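Local atomic coordinates of endo-beta-1,2-glucanase (Talaromyces funiculosus, PDB entry 6IMV), a protein that hydrolyses the beta-1,2-glycosidic bonds within beta-1,2-glucans as a fungal endo-acting glycoside hydrolase. Residues Ser58-Asn63 with Lys74-Ala79; Val295-Phe301 with Ile367-Gln373; Ile362-Gly366 with Gln376-Val380; Asn412-Glu418 with Leu430-Lys436. All coordinates share one frame; numbering follows the deposited sequence.

Interaction 1: Ser58-Asn63 with Lys74-Ala79. With BGC (beta-D-glucopyranose), chain I.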
# COMPACT_ATOMS: atom_id res chain seq x y z
N SER A 58 7.31 10.03 -7.16
CA SER A 58 7.33 9.87 -5.71
C SER A 58 8.78 9.75 -5.23
O SER A 58 9.65 9.26 -5.96
CB SER A 58 6.52 8.69 -5.24
OG SER A 58 7.07 7.46 -5.66
N TYR A 59 9.02 10.25 -4.02
CA TYR A 59 10.09 9.79 -3.14
C TYR A 59 9.49 8.83 -2.13
O TYR A 59 8.35 9.04 -1.73
CB TYR A 59 10.71 10.96 -2.37
CG TYR A 59 11.37 12.02 -3.21
CD1 TYR A 59 12.46 11.72 -4.01
CD2 TYR A 59 10.91 13.33 -3.19
CE1 TYR A 59 13.07 12.69 -4.78
CE2 TYR A 59 11.51 14.32 -3.95
CZ TYR A 59 12.59 13.99 -4.75
OH TYR A 59 13.19 14.96 -5.50
N ASP A 60 10.27 7.85 -1.65
CA ASP A 60 9.83 6.97 -0.58
C ASP A 60 9.26 7.79 0.58
O ASP A 60 8.25 7.43 1.17
CB ASP A 60 10.97 6.08 -0.08
CG ASP A 60 10.57 5.19 1.09
OD1 ASP A 60 9.54 4.50 0.97
OD2 ASP A 60 11.29 5.19 2.11
N GLY A 61 9.94 8.90 0.89
CA GLY A 61 9.52 9.82 1.92
C GLY A 61 10.67 10.71 2.37
O GLY A 61 11.57 11.00 1.59
N THR A 62 10.64 11.14 3.63
CA THR A 62 11.68 12.01 4.15
C THR A 62 11.80 11.85 5.67
O THR A 62 10.81 11.61 6.38
CB THR A 62 11.42 13.48 3.80
OG1 THR A 62 12.51 14.25 4.31
CG2 THR A 62 10.14 14.02 4.38
N ASN A 63 13.03 12.01 6.16
CA ASN A 63 13.30 12.18 7.57
C ASN A 63 12.78 13.55 8.01
O ASN A 63 12.72 14.49 7.21
CB ASN A 63 14.79 12.07 7.87
CG ASN A 63 15.36 10.72 7.52
OD1 ASN A 63 15.30 9.80 8.33
ND2 ASN A 63 15.91 10.61 6.32
N LYS A 74 15.41 13.94 2.62
CA LYS A 74 14.52 13.07 1.85
C LYS A 74 15.19 11.71 1.57
O LYS A 74 16.40 11.60 1.57
CB LYS A 74 14.09 13.75 0.55
CG LYS A 74 15.17 13.89 -0.53
CD LYS A 74 14.60 14.48 -1.80
CE LYS A 74 15.61 15.23 -2.63
NZ LYS A 74 16.00 16.50 -1.97
N HIS A 75 14.37 10.68 1.34
CA HIS A 75 14.78 9.48 0.64
C HIS A 75 14.70 9.77 -0.86
O HIS A 75 13.60 10.00 -1.36
CB HIS A 75 13.90 8.27 1.00
CG HIS A 75 14.12 7.75 2.38
ND1 HIS A 75 13.34 6.72 2.91
CD2 HIS A 75 15.00 8.10 3.35
CE1 HIS A 75 13.74 6.46 4.13
NE2 HIS A 75 14.77 7.28 4.43
N PRO A 76 15.83 9.74 -1.61
CA PRO A 76 15.82 10.11 -3.03
C PRO A 76 15.40 8.96 -3.97
O PRO A 76 15.50 9.08 -5.17
CB PRO A 76 17.30 10.46 -3.28
CG PRO A 76 18.05 9.47 -2.39
CD PRO A 76 17.18 9.34 -1.15
N PHE A 77 14.97 7.85 -3.38
CA PHE A 77 14.60 6.64 -4.12
C PHE A 77 13.11 6.36 -3.86
O PHE A 77 12.53 6.88 -2.91
CB PHE A 77 15.45 5.45 -3.68
CG PHE A 77 15.38 5.18 -2.20
CD1 PHE A 77 14.35 4.41 -1.67
CD2 PHE A 77 16.31 5.72 -1.33
CE1 PHE A 77 14.27 4.17 -0.31
CE2 PHE A 77 16.24 5.48 0.03
CZ PHE A 77 15.21 4.71 0.54
N SER A 78 12.52 5.54 -4.73
CA SER A 78 11.15 5.07 -4.58
C SER A 78 10.97 3.82 -5.43
O SER A 78 11.95 3.22 -5.88
CB SER A 78 10.13 6.17 -4.91
OG SER A 78 8.83 5.83 -4.45
N ALA A 79 9.72 3.39 -5.61
CA ALA A 79 9.40 2.17 -6.31
C ALA A 79 7.94 2.22 -6.76
O ALA A 79 7.19 3.10 -6.31
CB ALA A 79 9.67 0.97 -5.43
C2 BGC I . 13.09 0.12 2.39
C3 BGC I . 12.93 1.46 3.12
C4 BGC I . 11.55 2.10 2.89
C5 BGC I . 10.45 1.05 3.10
C6 BGC I . 9.04 1.58 2.81
C1 BGC I . 11.90 -0.78 2.66
O1 BGC I . 11.96 -2.03 1.98
O2 BGC I . 14.25 -0.53 2.87
O3 BGC I . 13.96 2.38 2.73
O4 BGC I . 11.33 3.24 3.74
O5 BGC I . 10.70 -0.10 2.28
O6 BGC I . 8.94 1.90 1.42
O HOH W 1 15.78 7.40 6.83
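The Y59 ring carries the aliphatic part of K74 on one face: K74 CD sits 3.7 Å from the Y59 ring centroid, 15° off its normal, a CH-pi contact. The H75 ring is gripped at its edge. H75 ND1 donates to D60 OD2 over 2.7 Å, with the oxygen exactly in the ring plane, and water 1 meets H75 NE2 and bridges to N63 OD1, while N63 ND2 is hydrogen-bonded to V73 O. Carboxylate and imidazole are nearly coplanar, 8° apart. D60 OD2 spends its anti lone pair on the histidine, and the same oxygen accepts from glucose O4 at 2.5 Å, while D60 OD1 accepts from glucose O6 at 2.7 Å. H75 is thus a second-shell residue that would limit rotation of the sugar-binding carboxylate. F77, with H75 CB over one ring face, turns its edge to the same glucose, F77 CZ lying 3.4 Å from O3. Backbone bonds run from D60 N to F77 O and from H75 N to G61 O, and S78 OG donates to S58 OG at 2.7 Å. This antiparallel hairpin of strands 57-64 and 71-78 has strand 427-432 beside 57-64, strand 144-145 beside 71-78, and helix 80-94 next to S58 and D60.

Interaction 2: Val295-Phe301 with Ile367-Gln373. With NAG (2-acetamido-2-deoxy-beta-D-glucopyranose), chain H; GLC (alpha-D-glucopyranose), chain D.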
# COMPACT_ATOMS: atom_id res chain seq x y z
N VAL A 295 -8.71 -17.38 10.10
CA VAL A 295 -8.13 -16.38 9.23
C VAL A 295 -7.36 -17.06 8.10
O VAL A 295 -6.98 -18.23 8.19
CB VAL A 295 -7.22 -15.42 10.01
CG1 VAL A 295 -7.99 -14.68 11.09
CG2 VAL A 295 -6.01 -16.13 10.60
N GLN A 296 -7.09 -16.28 7.06
CA GLN A 296 -6.06 -16.58 6.08
C GLN A 296 -4.69 -16.45 6.75
O GLN A 296 -4.34 -15.38 7.27
CB GLN A 296 -6.14 -15.61 4.91
CG GLN A 296 -5.05 -15.84 3.87
CD GLN A 296 -5.16 -14.83 2.76
OE1 GLN A 296 -5.79 -15.08 1.75
NE2 GLN A 296 -4.55 -13.67 2.97
N LYS A 297 -3.91 -17.53 6.72
CA LYS A 297 -2.57 -17.52 7.26
C LYS A 297 -1.73 -16.48 6.51
O LYS A 297 -1.78 -16.40 5.29
CB LYS A 297 -1.95 -18.92 7.15
CG LYS A 297 -0.66 -19.11 7.93
CD LYS A 297 -0.13 -20.51 7.80
CE LYS A 297 1.12 -20.72 8.63
NZ LYS A 297 1.60 -22.11 8.52
N GLY A 298 -1.02 -15.64 7.28
CA GLY A 298 -0.22 -14.56 6.74
C GLY A 298 1.22 -14.98 6.48
O GLY A 298 1.64 -16.09 6.80
N TYR A 299 2.00 -14.07 5.88
CA TYR A 299 3.42 -14.28 5.79
C TYR A 299 4.02 -13.97 7.17
O TYR A 299 4.55 -14.87 7.85
CB TYR A 299 4.03 -13.48 4.63
CG TYR A 299 5.42 -13.93 4.26
CD1 TYR A 299 5.65 -15.18 3.73
CD2 TYR A 299 6.51 -13.11 4.50
CE1 TYR A 299 6.92 -15.62 3.41
CE2 TYR A 299 7.80 -13.52 4.17
CZ TYR A 299 8.00 -14.78 3.64
OH TYR A 299 9.27 -15.17 3.33
N TRP A 300 3.88 -12.71 7.60
CA TRP A 300 4.06 -12.30 9.01
C TRP A 300 2.71 -12.00 9.66
O TRP A 300 2.64 -11.88 10.87
CB TRP A 300 4.96 -11.07 9.12
CG TRP A 300 6.32 -11.27 8.54
CD1 TRP A 300 7.32 -12.04 9.05
CD2 TRP A 300 6.83 -10.69 7.32
NE1 TRP A 300 8.41 -11.99 8.21
CE2 TRP A 300 8.15 -11.15 7.17
CE3 TRP A 300 6.29 -9.82 6.36
CZ2 TRP A 300 8.94 -10.78 6.09
CZ3 TRP A 300 7.08 -9.46 5.29
CH2 TRP A 300 8.38 -9.94 5.15
N PHE A 301 1.66 -11.84 8.84
CA PHE A 301 0.38 -11.20 9.21
C PHE A 301 0.62 -9.72 9.54
O PHE A 301 -0.08 -9.14 10.37
CB PHE A 301 -0.33 -11.94 10.35
CG PHE A 301 -1.83 -11.95 10.22
CD1 PHE A 301 -2.47 -12.94 9.48
CD2 PHE A 301 -2.61 -10.96 10.81
CE1 PHE A 301 -3.85 -12.95 9.34
CE2 PHE A 301 -3.99 -10.97 10.67
CZ PHE A 301 -4.60 -11.97 9.93
N ILE A 367 1.71 -10.98 13.48
CA ILE A 367 1.06 -11.85 14.46
C ILE A 367 1.56 -13.27 14.23
O ILE A 367 1.06 -13.97 13.35
CB ILE A 367 -0.48 -11.75 14.38
CG1 ILE A 367 -0.94 -10.29 14.45
CG2 ILE A 367 -1.14 -12.62 15.45
CD1 ILE A 367 -2.43 -10.12 14.57
N PRO A 368 2.61 -13.69 14.97
CA PRO A 368 3.33 -14.92 14.66
C PRO A 368 2.50 -16.21 14.66
O PRO A 368 2.79 -17.08 13.87
CB PRO A 368 4.42 -15.04 15.75
CG PRO A 368 4.33 -13.80 16.62
CD PRO A 368 3.19 -12.94 16.09
N SER A 369 1.50 -16.31 15.52
CA SER A 369 0.73 -17.57 15.69
C SER A 369 -0.14 -17.88 14.47
O SER A 369 -0.67 -18.98 14.36
CB SER A 369 -0.10 -17.54 16.96
OG SER A 369 -1.05 -16.48 16.92
N ILE A 370 -0.33 -16.90 13.57
CA ILE A 370 -1.15 -17.08 12.37
C ILE A 370 -0.34 -16.68 11.14
O ILE A 370 -0.89 -16.17 10.16
CB ILE A 370 -2.46 -16.27 12.50
CG1 ILE A 370 -2.20 -14.82 12.90
CG2 ILE A 370 -3.41 -16.96 13.47
CD1 ILE A 370 -3.43 -13.94 12.92
N ALA A 371 0.98 -16.91 11.20
CA ALA A 371 1.96 -16.46 10.21
C ALA A 371 2.86 -17.63 9.80
O ALA A 371 3.18 -18.49 10.61
CB ALA A 371 2.79 -15.33 10.77
N ASN A 372 3.24 -17.64 8.52
CA ASN A 372 4.24 -18.54 7.98
C ASN A 372 5.59 -18.33 8.68
O ASN A 372 6.29 -19.29 9.03
CB ASN A 372 4.40 -18.31 6.47
CG ASN A 372 5.33 -19.32 5.83
OD1 ASN A 372 6.50 -19.02 5.60
ND2 ASN A 372 4.82 -20.50 5.56
N GLN A 373 5.94 -17.05 8.89
CA GLN A 373 7.20 -16.65 9.48
C GLN A 373 6.98 -16.25 10.95
O GLN A 373 6.46 -15.18 11.23
CB GLN A 373 7.76 -15.46 8.69
CG GLN A 373 8.01 -15.78 7.23
CD GLN A 373 9.22 -16.67 7.07
OE1 GLN A 373 10.33 -16.31 7.46
NE2 GLN A 373 9.03 -17.82 6.46
C1 NAG H . 5.58 -21.54 4.92
C2 NAG H . 5.33 -22.89 5.59
C3 NAG H . 6.04 -23.96 4.76
C4 NAG H . 5.44 -23.95 3.36
C5 NAG H . 5.79 -22.60 2.72
C6 NAG H . 5.28 -22.46 1.29
C7 NAG H . 5.08 -22.84 8.04
C8 NAG H . 5.79 -22.82 9.34
N2 NAG H . 5.84 -22.92 6.95
O3 NAG H . 5.83 -25.22 5.38
O4 NAG H . 5.89 -25.09 2.61
O5 NAG H . 5.20 -21.58 3.53
O6 NAG H . 3.90 -22.86 1.22
O7 NAG H . 3.87 -22.77 7.99
C1 GLC D . 8.31 -10.26 0.20
C2 GLC D . 7.64 -8.97 -0.23
C3 GLC D . 6.52 -8.61 0.73
C4 GLC D . 5.51 -9.74 0.78
C5 GLC D . 6.22 -11.03 1.20
C6 GLC D . 5.29 -12.23 1.12
O1 GLC D . 8.98 -9.96 1.44
O2 GLC D . 8.62 -7.93 -0.20
O3 GLC D . 5.85 -7.41 0.34
O4 GLC D . 4.44 -9.40 1.68
O5 GLC D . 7.34 -11.28 0.33
O6 GLC D . 4.82 -12.43 -0.22
O HOH W 2 10.82 -13.30 7.91
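The Q373 side chain runs along the Y299 ring, its amide tilted only 17° from the ring plane. Q373 CG rests over one face of the Y299 ring, 3.8 Å from its centroid, and C6 of the alpha-glucose lies over the opposite face, so the tyrosine is sandwiched between protein and sugar. The bend of Q373 at chi2 (-73°) folds its amide back along the ring, where Q373 NE2 donates to N372 OD1 at 2.9 Å. W300 also runs alongside Q373, but its indole stands almost perpendicular to the amide (87°); W300 CD1 touches Q373 CB, and water 2 links W300 NE1 to Q373 OE1. At the other end I370 crosses F301 and sets CD1 squarely over the ring, 3.5 Å from the centroid, with I367 CD1 against F301 CD2. Four backbone bonds hold the two segments together: I370 O accepts from G298 N at 2.9 Å, G298 O from N372 N, Y299 O from Q373 N, and W300 O from I367 N. K297, extended beyond CG, runs toward the N-acetylglucosamine covalently joined to N372 ND2. The pairing, with a single beta bridge (G298 with A371), joins the end of strand 290-296 and the loop after it to the loop between strands 357-362 and 380-381. The junction carries an N-glycosylation site at N372 and, close by, Y299 packed on C6 of a bound glucose, an aromatic-sugar contact frequent in carbohydrate-active proteins.

Interaction 3: Ile362-Gly366 with Gln376-Val380. With NAG (2-acetamido-2-deoxy-beta-D-glucopyranose), chain C.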
# COMPACT_ATOMS: atom_id res chain seq x y z
N ILE A 362 12.18 -3.00 9.80
CA ILE A 362 11.57 -4.18 10.43
C ILE A 362 10.51 -4.75 9.50
O ILE A 362 9.38 -4.24 9.47
CB ILE A 362 10.96 -3.84 11.81
CG1 ILE A 362 11.93 -3.10 12.73
CG2 ILE A 362 10.42 -5.11 12.47
CD1 ILE A 362 11.24 -2.34 13.85
N SER A 363 10.87 -5.81 8.76
CA SER A 363 9.96 -6.53 7.87
C SER A 363 8.98 -7.39 8.68
O SER A 363 7.79 -7.46 8.35
CB SER A 363 10.71 -7.43 6.92
OG SER A 363 11.44 -6.66 5.98
N ASN A 364 9.52 -8.07 9.69
CA ASN A 364 8.90 -9.21 10.32
C ASN A 364 8.10 -8.76 11.55
O ASN A 364 8.33 -9.23 12.66
CB ASN A 364 9.94 -10.28 10.66
CG ASN A 364 11.05 -9.79 11.57
OD1 ASN A 364 11.38 -8.61 11.57
ND2 ASN A 364 11.63 -10.68 12.35
N ALA A 365 7.12 -7.87 11.33
CA ALA A 365 6.24 -7.38 12.39
C ALA A 365 4.78 -7.70 12.03
O ALA A 365 4.23 -7.15 11.07
CB ALA A 365 6.44 -5.91 12.61
N GLY A 366 4.18 -8.58 12.81
CA GLY A 366 2.81 -9.01 12.60
C GLY A 366 2.28 -9.81 13.78
O GLY A 366 2.38 -9.37 14.93
N GLN A 376 9.72 -12.96 14.71
CA GLN A 376 9.14 -11.63 14.52
C GLN A 376 9.70 -10.65 15.56
O GLN A 376 9.99 -11.04 16.69
CB GLN A 376 7.61 -11.69 14.59
CG GLN A 376 7.00 -12.49 13.45
CD GLN A 376 5.57 -12.12 13.12
OE1 GLN A 376 5.01 -11.17 13.67
NE2 GLN A 376 4.95 -12.90 12.25
N GLU A 377 9.85 -9.40 15.14
CA GLU A 377 10.16 -8.27 16.01
C GLU A 377 8.86 -7.49 16.24
O GLU A 377 8.26 -6.99 15.27
CB GLU A 377 11.24 -7.39 15.38
CG GLU A 377 11.66 -6.25 16.30
CD GLU A 377 12.77 -5.34 15.80
OE1 GLU A 377 13.53 -5.77 14.92
OE2 GLU A 377 12.87 -4.19 16.31
N LEU A 378 8.46 -7.39 17.52
CA LEU A 378 7.19 -6.81 17.93
C LEU A 378 7.38 -5.65 18.92
O LEU A 378 6.51 -5.37 19.73
CB LEU A 378 6.36 -7.93 18.58
CG LEU A 378 6.07 -9.13 17.69
CD1 LEU A 378 5.27 -10.18 18.45
CD2 LEU A 378 5.34 -8.70 16.42
N ASP A 379 8.51 -4.95 18.83
CA ASP A 379 8.76 -3.83 19.75
C ASP A 379 8.30 -2.50 19.14
O ASP A 379 8.21 -1.52 19.86
CB ASP A 379 10.22 -3.80 20.21
CG ASP A 379 11.23 -3.66 19.10
OD1 ASP A 379 10.87 -3.83 17.93
OD2 ASP A 379 12.38 -3.38 19.42
N VAL A 380 7.98 -2.48 17.83
CA VAL A 380 7.62 -1.25 17.12
C VAL A 380 6.25 -1.42 16.44
O VAL A 380 6.02 -2.40 15.71
CB VAL A 380 8.71 -0.89 16.09
CG1 VAL A 380 8.29 0.25 15.17
CG2 VAL A 380 10.03 -0.57 16.79
C1 NAG C . 15.35 -1.81 15.86
C2 NAG C . 16.27 -2.97 15.55
C3 NAG C . 16.49 -3.78 16.82
C4 NAG C . 17.10 -2.90 17.89
C5 NAG C . 16.28 -1.63 18.07
C6 NAG C . 17.03 -0.64 18.96
C7 NAG C . 15.97 -3.64 13.21
C8 NAG C . 15.38 -4.69 12.30
N2 NAG C . 15.72 -3.81 14.50
O3 NAG C . 17.34 -4.88 16.55
O4 NAG C . 17.09 -3.64 19.12
O5 NAG C . 16.00 -0.98 16.82
O6 NAG C . 16.18 0.47 19.20
O7 NAG C . 16.62 -2.71 12.78
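An inverse gamma turn centred on N364 shapes this contact between the two ends of one loop, which lies beside an N-acetylglucosamine of a glycan carried by the protein. The N364 carbonyl is turned toward 376-380 and accepts from E377 N at 2.9 Å, a bent bond of 141°. The N364 amide lies against Q376 CA, with ND2 bonded to I375 O. Q376 stretches out beyond CG, which brings OE1 to G366 N at 2.9 Å; its NE2 is held by the carbonyls of W300 and Q373, so the amide reaches three backbone groups, the OE1 bond being the weak one. E377 is likewise extended, with CG anti to the backbone N (chi1 -176°), and its OE1 accepts from N2 of the sugar at 3.0 Å. I362 crosses this carboxylate side chain at about a right angle: its CG2 lies against E377 CB and its CD1 reaches V380 CG2 at 3.6 Å. L378 CD2 packs on the G366 carbonyl, and A365 CB meets E377 O at 3.4 Å. The segments run from the end of strand 357-362 and into the start of strand 380-381. Strand 347-352 flanks I362, E377 and V380, strand 415-421 also touches V380, and D379 forms a salt bridge to R421 of the latter strand.

Interaction 4: Asn412-Glu418 with Leu430-Lys436. With BGC (beta-D-glucopyranose), chain I.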
# COMPACT_ATOMS: atom_id res chain seq x y z
N ASN A 412 2.97 15.13 13.32
CA ASN A 412 3.86 16.15 12.81
C ASN A 412 3.08 17.03 11.83
O ASN A 412 1.94 16.71 11.52
CB ASN A 412 5.11 15.52 12.18
CG ASN A 412 4.77 14.56 11.07
OD1 ASN A 412 4.44 14.98 9.96
ND2 ASN A 412 4.86 13.27 11.34
N ILE A 413 3.73 18.08 11.31
CA ILE A 413 3.09 19.04 10.39
C ILE A 413 2.83 18.43 9.01
O ILE A 413 2.29 19.11 8.14
CB ILE A 413 3.91 20.34 10.26
CG1 ILE A 413 5.33 20.10 9.75
CG2 ILE A 413 3.90 21.12 11.56
CD1 ILE A 413 6.02 21.37 9.28
N TYR A 414 3.20 17.15 8.82
CA TYR A 414 2.87 16.40 7.61
C TYR A 414 1.95 15.21 7.93
O TYR A 414 1.83 14.28 7.12
CB TYR A 414 4.15 15.93 6.91
CG TYR A 414 5.26 16.94 6.87
CD1 TYR A 414 5.34 17.89 5.86
CD2 TYR A 414 6.24 16.98 7.87
CE1 TYR A 414 6.36 18.83 5.83
CE2 TYR A 414 7.27 17.90 7.84
CZ TYR A 414 7.33 18.83 6.82
OH TYR A 414 8.34 19.74 6.82
N GLY A 415 1.30 15.25 9.11
CA GLY A 415 0.36 14.20 9.54
C GLY A 415 1.01 13.22 10.51
O GLY A 415 1.80 13.62 11.36
N SER A 416 0.67 11.93 10.37
CA SER A 416 1.17 10.89 11.29
C SER A 416 2.67 10.64 11.05
O SER A 416 3.20 10.81 9.93
CB SER A 416 0.38 9.62 11.17
OG SER A 416 0.50 9.03 9.87
N THR A 417 3.34 10.23 12.13
CA THR A 417 4.74 9.82 12.11
C THR A 417 4.82 8.32 11.79
O THR A 417 3.87 7.57 12.08
CB THR A 417 5.38 10.19 13.45
OG1 THR A 417 5.13 11.56 13.73
CG2 THR A 417 6.87 9.94 13.49
N GLU A 418 5.95 7.90 11.22
CA GLU A 418 6.18 6.53 10.70
C GLU A 418 5.80 5.47 11.74
O GLU A 418 4.98 4.57 11.46
CB GLU A 418 7.64 6.38 10.26
CG GLU A 418 8.04 4.97 9.85
CD GLU A 418 7.89 4.60 8.39
OE1 GLU A 418 7.28 5.39 7.64
OE2 GLU A 418 8.36 3.51 7.99
N LEU A 430 10.28 9.97 10.71
CA LEU A 430 10.29 9.67 9.31
C LEU A 430 8.85 9.74 8.78
O LEU A 430 7.89 9.51 9.53
CB LEU A 430 10.90 8.28 9.15
CG LEU A 430 11.07 7.77 7.72
CD1 LEU A 430 12.19 8.51 7.02
CD2 LEU A 430 11.33 6.27 7.71
N LEU A 431 8.72 10.07 7.49
CA LEU A 431 7.48 9.98 6.75
C LEU A 431 7.70 9.08 5.53
O LEU A 431 8.68 9.26 4.83
CB LEU A 431 7.06 11.38 6.26
CG LEU A 431 7.20 12.52 7.26
CD1 LEU A 431 7.04 13.85 6.54
CD2 LEU A 431 6.19 12.39 8.40
N THR A 432 6.79 8.13 5.27
CA THR A 432 6.79 7.38 4.02
C THR A 432 5.36 7.24 3.49
O THR A 432 4.40 7.31 4.27
CB THR A 432 7.42 5.99 4.19
OG1 THR A 432 6.61 5.21 5.06
CG2 THR A 432 8.84 6.04 4.73
N TRP A 433 5.23 7.03 2.18
CA TRP A 433 3.94 6.73 1.54
C TRP A 433 3.32 5.50 2.22
O TRP A 433 2.13 5.52 2.55
CB TRP A 433 4.08 6.49 0.03
CG TRP A 433 4.38 7.74 -0.74
CD1 TRP A 433 5.61 8.27 -0.96
CD2 TRP A 433 3.44 8.62 -1.37
NE1 TRP A 433 5.51 9.41 -1.70
CE2 TRP A 433 4.18 9.66 -1.97
CE3 TRP A 433 2.04 8.63 -1.50
CZ2 TRP A 433 3.58 10.70 -2.67
CZ3 TRP A 433 1.45 9.66 -2.19
CH2 TRP A 433 2.21 10.69 -2.76
N ASP A 434 4.14 4.46 2.39
CA ASP A 434 3.70 3.17 2.93
C ASP A 434 3.04 3.34 4.31
O ASP A 434 2.01 2.72 4.57
CB ASP A 434 4.86 2.16 2.97
CG ASP A 434 5.17 1.49 1.64
OD1 ASP A 434 5.47 2.20 0.68
OD2 ASP A 434 5.15 0.24 1.58
N SER A 435 3.63 4.18 5.19
CA SER A 435 3.14 4.29 6.59
C SER A 435 2.03 5.34 6.75
O SER A 435 1.51 5.50 7.84
CB SER A 435 4.28 4.57 7.56
OG SER A 435 4.69 5.93 7.51
N LYS A 436 1.67 6.04 5.67
CA LYS A 436 0.77 7.20 5.79
C LYS A 436 -0.38 7.16 4.78
O LYS A 436 -1.54 7.34 5.14
CB LYS A 436 1.57 8.49 5.62
CG LYS A 436 2.54 8.80 6.75
CD LYS A 436 3.46 9.95 6.43
CE LYS A 436 2.76 11.28 6.28
NZ LYS A 436 1.96 11.60 7.48
C2 BGC I . 13.09 0.12 2.39
C3 BGC I . 12.93 1.46 3.12
C4 BGC I . 11.55 2.10 2.89
C5 BGC I . 10.45 1.05 3.10
C6 BGC I . 9.04 1.58 2.81
C1 BGC I . 11.90 -0.78 2.66
O1 BGC I . 11.96 -2.03 1.98
O2 BGC I . 14.25 -0.53 2.87
O3 BGC I . 13.96 2.38 2.73
O4 BGC I . 11.33 3.24 3.74
O5 BGC I . 10.70 -0.10 2.28
O6 BGC I . 8.94 1.90 1.42
O HOH W 3 -1.59 8.31 8.41
O HOH W 4 2.00 6.91 10.23
O HOH W 5 7.38 2.52 5.70
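E418 leaves its backbone with CG anti to N (chi1 174°) and then bends at chi2 (90°), which swings its carboxylate onto the N-terminal end of helix 433-443; K436 bends twice, about its two outermost torsions, and curls its ammonium back onto the turn at 412-415. The setting is the antiparallel hairpin of strands 415-421 and 427-432, running straight into that helix. E418 OE1 takes two hydroxyl donors: T432 OG1 at 2.7 Å on its syn lone pair, and S435 OG at 2.6 Å from above the carboxylate plane. T432 is the helix N-cap, its OG1 also accepting from S435 N, so the glutamate ties the cap to the neighbouring strand. E418 OE2 is bonded to N348 ND2 and to water 5, which also donates to T432 OG1. The buried K436 NZ donates to Y414 O at 2.7 Å and to S416 O at 2.9 Å, and a salt bridge to E41 adds a counter-charge that probably stabilises its positive state. N412 opens a type I turn closed at G415 and forms an Asx turn, its OD1 accepting from Y414 N. The two methyls of L431 pack differently: CD1 lies against Y414 CD2, and CD2 against the N412 amide. E418 CD packs beside L430 CD2. In the main chain, E418 N donates to L430 O over 3.0 Å, with an N-H...O angle of 138°.

Overall arrangement
Interactions 1 and 4 are two hairpins of one antiparallel sheet, with centres about 12 Å apart: strands 57-64 and 427-432 are neighbours, joined by T62 O to L431 N at 2.8 Å. Both line the same glucose site, D60 and F77 coming from the first and T432 and D434 from the second, and N348 connects that sugar to interaction 4. Interactions 2 and 3 interlock, their segments alternating along the chain, and the Q376 amide belongs to both; their centres are also about 12 Å apart. Interaction 2 faces a different sugar, and its nearest atoms are about 15 Å from interaction 1. Interaction 3 comes within about 7 Å of interaction 4.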